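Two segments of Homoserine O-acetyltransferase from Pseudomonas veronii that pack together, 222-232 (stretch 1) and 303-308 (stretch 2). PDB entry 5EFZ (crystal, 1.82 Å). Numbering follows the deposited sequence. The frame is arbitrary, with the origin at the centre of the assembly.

Stretch 1, residues 222-232: LWTLMGWSPEF
Stretch 2 (303-308) SHDQFF

Stretch 1 enters in a helix already under way at Leu 222, passes through a link that includes Trp 228 and Ser 229, and is helical again from Pro 230; stretch 2 is irregular. The two run in opposite directions: the CA atoms of Met 226 and Gln 306 lie 5.9 Å apart, and those of Ser 229 and His 304 6.1 Å. No hydrogen bond crosses the 398 Å² contact, which rests on packing.

Ser 229 is extended (phi/psi -160/161), whereas Trp 228 has the unusual pair -116/-123. Ser 229, chi1 75° (p), caps the second helix, its OG accepting from Phe 232 N at 2.9 Å. Its CB points toward stretch 2 and meets His 304 CB at 3.8 Å. Trp 228 (m, chi2 98°) directs its CB away, leaving its backbone to make the contact.

Gln 306 is the most covered residue, with 79 Å² of its surface buried by stretch 1. With all three chi angles between -50° and -60° (phi/psi -78/-17), its side chain folds back so that NE2 donates to His 304 O at 2.7 Å. This curled form lays the chain along stretch 1: CB is 3.4 Å from Met 226 O, CG 3.6 Å from Trp 228 O, and NE2 3.5 Å from Ser 229 CB. Met 226 O is buried here without a hydrogen-bonding partner.

The CA-to-CB bond of Phe 307 (phi/psi -133/-18) points toward stretch 1, and with chi1 58° (p) and chi2 95° its ring packs beside the first helix. Met 226 O approaches the ring edge, 3.6 Å from CD2, while CZ reaches Trp 223 CZ3 at 3.8 Å; these rings meet obliquely, planes at 73°. Trp 223 (m, chi2 107°) starts sideways but brings its indole nearer. Met 226, m at all three chi angles, likewise curls CE to 3.9 Å from Gln 306 CB.

Asp 305 (t) turns its CB away; its OD1 accepts from Phe 307 N and Phe 308 N, both at 2.9 Å, bracing the turn that presents Phe 307.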

# COMPACT_ATOMS: atom_id res chain seq x y z
N LEU A 222 -3.91 -8.49 -1.13
CA LEU A 222 -2.90 -7.47 -1.43
C LEU A 222 -3.44 -6.44 -2.41
O LEU A 222 -3.14 -5.25 -2.29
CB LEU A 222 -1.64 -8.10 -1.98
CG LEU A 222 -0.85 -8.89 -0.94
CD1 LEU A 222 0.08 -9.93 -1.62
CD2 LEU A 222 -0.02 -7.92 -0.08
N TRP A 223 -4.21 -6.89 -3.39
CA TRP A 223 -4.87 -5.98 -4.31
C TRP A 223 -5.89 -5.09 -3.60
O TRP A 223 -6.09 -3.95 -3.99
CB TRP A 223 -5.56 -6.77 -5.44
CG TRP A 223 -4.65 -6.98 -6.59
CD1 TRP A 223 -4.03 -8.16 -6.96
CD2 TRP A 223 -4.22 -5.98 -7.52
NE1 TRP A 223 -3.26 -7.94 -8.09
CE2 TRP A 223 -3.36 -6.63 -8.46
CE3 TRP A 223 -4.50 -4.61 -7.69
CZ2 TRP A 223 -2.75 -5.93 -9.53
CZ3 TRP A 223 -3.88 -3.92 -8.75
CH2 TRP A 223 -3.04 -4.60 -9.66
N THR A 224 -6.54 -5.61 -2.57
CA THR A 224 -7.49 -4.79 -1.83
C THR A 224 -6.75 -3.67 -1.07
O THR A 224 -7.24 -2.53 -0.96
CB THR A 224 -8.29 -5.63 -0.82
OG1 THR A 224 -8.83 -6.79 -1.49
CG2 THR A 224 -9.45 -4.78 -0.22
N LEU A 225 -5.60 -4.03 -0.52
CA LEU A 225 -4.77 -3.11 0.24
C LEU A 225 -4.25 -1.94 -0.63
O LEU A 225 -4.24 -0.78 -0.18
CB LEU A 225 -3.56 -3.86 0.84
CG LEU A 225 -2.54 -2.98 1.56
CD1 LEU A 225 -3.15 -2.41 2.85
CD2 LEU A 225 -1.30 -3.76 1.88
N MET A 226 -3.82 -2.25 -1.85
CA MET A 226 -3.12 -1.27 -2.71
C MET A 226 -3.97 -0.76 -3.88
O MET A 226 -3.61 0.24 -4.48
CB MET A 226 -1.83 -1.89 -3.31
CG MET A 226 -0.75 -2.18 -2.25
SD MET A 226 -0.10 -0.70 -1.49
CE MET A 226 0.59 0.19 -2.88
N GLY A 227 -5.06 -1.42 -4.19
CA GLY A 227 -5.76 -1.16 -5.45
C GLY A 227 -6.82 -0.08 -5.39
O GLY A 227 -7.29 0.39 -6.43
N TRP A 228 -7.21 0.30 -4.17
CA TRP A 228 -8.28 1.31 -4.02
C TRP A 228 -7.67 2.53 -3.36
O TRP A 228 -6.71 3.09 -3.90
CB TRP A 228 -9.47 0.73 -3.24
CG TRP A 228 -10.03 -0.55 -3.87
CD1 TRP A 228 -9.76 -1.85 -3.50
CD2 TRP A 228 -10.93 -0.63 -4.99
NE1 TRP A 228 -10.47 -2.73 -4.31
CE2 TRP A 228 -11.17 -2.00 -5.24
CE3 TRP A 228 -11.57 0.34 -5.78
CZ2 TRP A 228 -12.03 -2.44 -6.27
CZ3 TRP A 228 -12.41 -0.09 -6.82
CH2 TRP A 228 -12.66 -1.48 -7.03
N SER A 229 -8.19 2.97 -2.22
CA SER A 229 -7.48 3.97 -1.42
C SER A 229 -8.02 3.94 0.00
O SER A 229 -9.09 3.39 0.25
CB SER A 229 -7.64 5.40 -2.00
OG SER A 229 -8.94 5.89 -1.71
N PRO A 230 -7.25 4.49 0.96
CA PRO A 230 -7.83 4.59 2.30
C PRO A 230 -9.15 5.40 2.31
O PRO A 230 -10.07 5.08 3.06
CB PRO A 230 -6.73 5.31 3.10
CG PRO A 230 -5.44 4.83 2.40
CD PRO A 230 -5.81 4.80 0.93
N GLU A 231 -9.23 6.43 1.48
CA GLU A 231 -10.45 7.24 1.41
C GLU A 231 -11.65 6.46 0.86
O GLU A 231 -12.79 6.67 1.30
CB GLU A 231 -10.25 8.47 0.53
CG GLU A 231 -9.68 9.67 1.23
CD GLU A 231 -10.55 10.13 2.39
OE1 GLU A 231 -11.46 10.97 2.19
OE2 GLU A 231 -10.32 9.63 3.50
N PHE A 232 -11.39 5.60 -0.12
CA PHE A 232 -12.42 4.68 -0.65
C PHE A 232 -13.15 4.00 0.50
O PHE A 232 -14.40 3.98 0.57
CB PHE A 232 -11.75 3.65 -1.57
CG PHE A 232 -12.70 2.61 -2.18
CD1 PHE A 232 -13.37 2.88 -3.37
CD2 PHE A 232 -12.79 1.32 -1.63
CE1 PHE A 232 -14.21 1.89 -4.00
CE2 PHE A 232 -13.58 0.35 -2.23
CZ PHE A 232 -14.31 0.63 -3.41
N SER A 303 -6.30 10.17 -9.29
CA SER A 303 -5.82 10.99 -8.17
C SER A 303 -5.37 10.19 -6.95
O SER A 303 -4.32 10.51 -6.34
CB SER A 303 -6.91 12.02 -7.77
OG SER A 303 -8.10 11.37 -7.34
N HIS A 304 -6.12 9.14 -6.59
CA HIS A 304 -5.85 8.41 -5.35
C HIS A 304 -5.21 7.03 -5.62
O HIS A 304 -5.20 6.16 -4.76
CB HIS A 304 -7.14 8.26 -4.51
CG HIS A 304 -7.61 9.53 -3.88
ND1 HIS A 304 -8.01 10.64 -4.62
CD2 HIS A 304 -7.70 9.92 -2.59
CE1 HIS A 304 -8.36 11.61 -3.81
NE2 HIS A 304 -8.18 11.20 -2.55
N ASP A 305 -4.66 6.85 -6.83
CA ASP A 305 -3.89 5.64 -7.16
C ASP A 305 -2.69 5.51 -6.21
O ASP A 305 -1.86 6.42 -6.12
CB ASP A 305 -3.44 5.69 -8.64
CG ASP A 305 -2.92 4.36 -9.17
OD1 ASP A 305 -2.23 3.62 -8.43
OD2 ASP A 305 -3.23 4.05 -10.36
N GLN A 306 -2.60 4.39 -5.49
CA GLN A 306 -1.53 4.16 -4.53
C GLN A 306 -0.20 3.76 -5.13
O GLN A 306 0.80 3.78 -4.40
CB GLN A 306 -1.98 3.08 -3.55
CG GLN A 306 -3.29 3.41 -2.87
CD GLN A 306 -3.24 4.69 -2.07
OE1 GLN A 306 -2.34 4.87 -1.24
NE2 GLN A 306 -4.20 5.59 -2.31
N PHE A 307 -0.15 3.32 -6.38
CA PHE A 307 1.14 2.84 -6.88
C PHE A 307 1.55 3.37 -8.25
O PHE A 307 2.75 3.33 -8.57
CB PHE A 307 1.21 1.29 -6.84
CG PHE A 307 0.15 0.60 -7.62
CD1 PHE A 307 0.41 0.18 -8.92
CD2 PHE A 307 -1.06 0.29 -7.04
CE1 PHE A 307 -0.56 -0.48 -9.65
CE2 PHE A 307 -2.03 -0.37 -7.76
CZ PHE A 307 -1.77 -0.77 -9.07
N PHE A 308 0.61 3.88 -9.04
CA PHE A 308 1.00 4.68 -10.20
C PHE A 308 0.58 6.11 -9.84
O PHE A 308 -0.52 6.52 -10.16
CB PHE A 308 0.30 4.21 -11.49
CG PHE A 308 0.91 2.99 -12.13
CD1 PHE A 308 2.24 3.02 -12.56
CD2 PHE A 308 0.15 1.86 -12.37
CE1 PHE A 308 2.80 1.89 -13.19
CE2 PHE A 308 0.69 0.74 -13.01
CZ PHE A 308 2.02 0.76 -13.42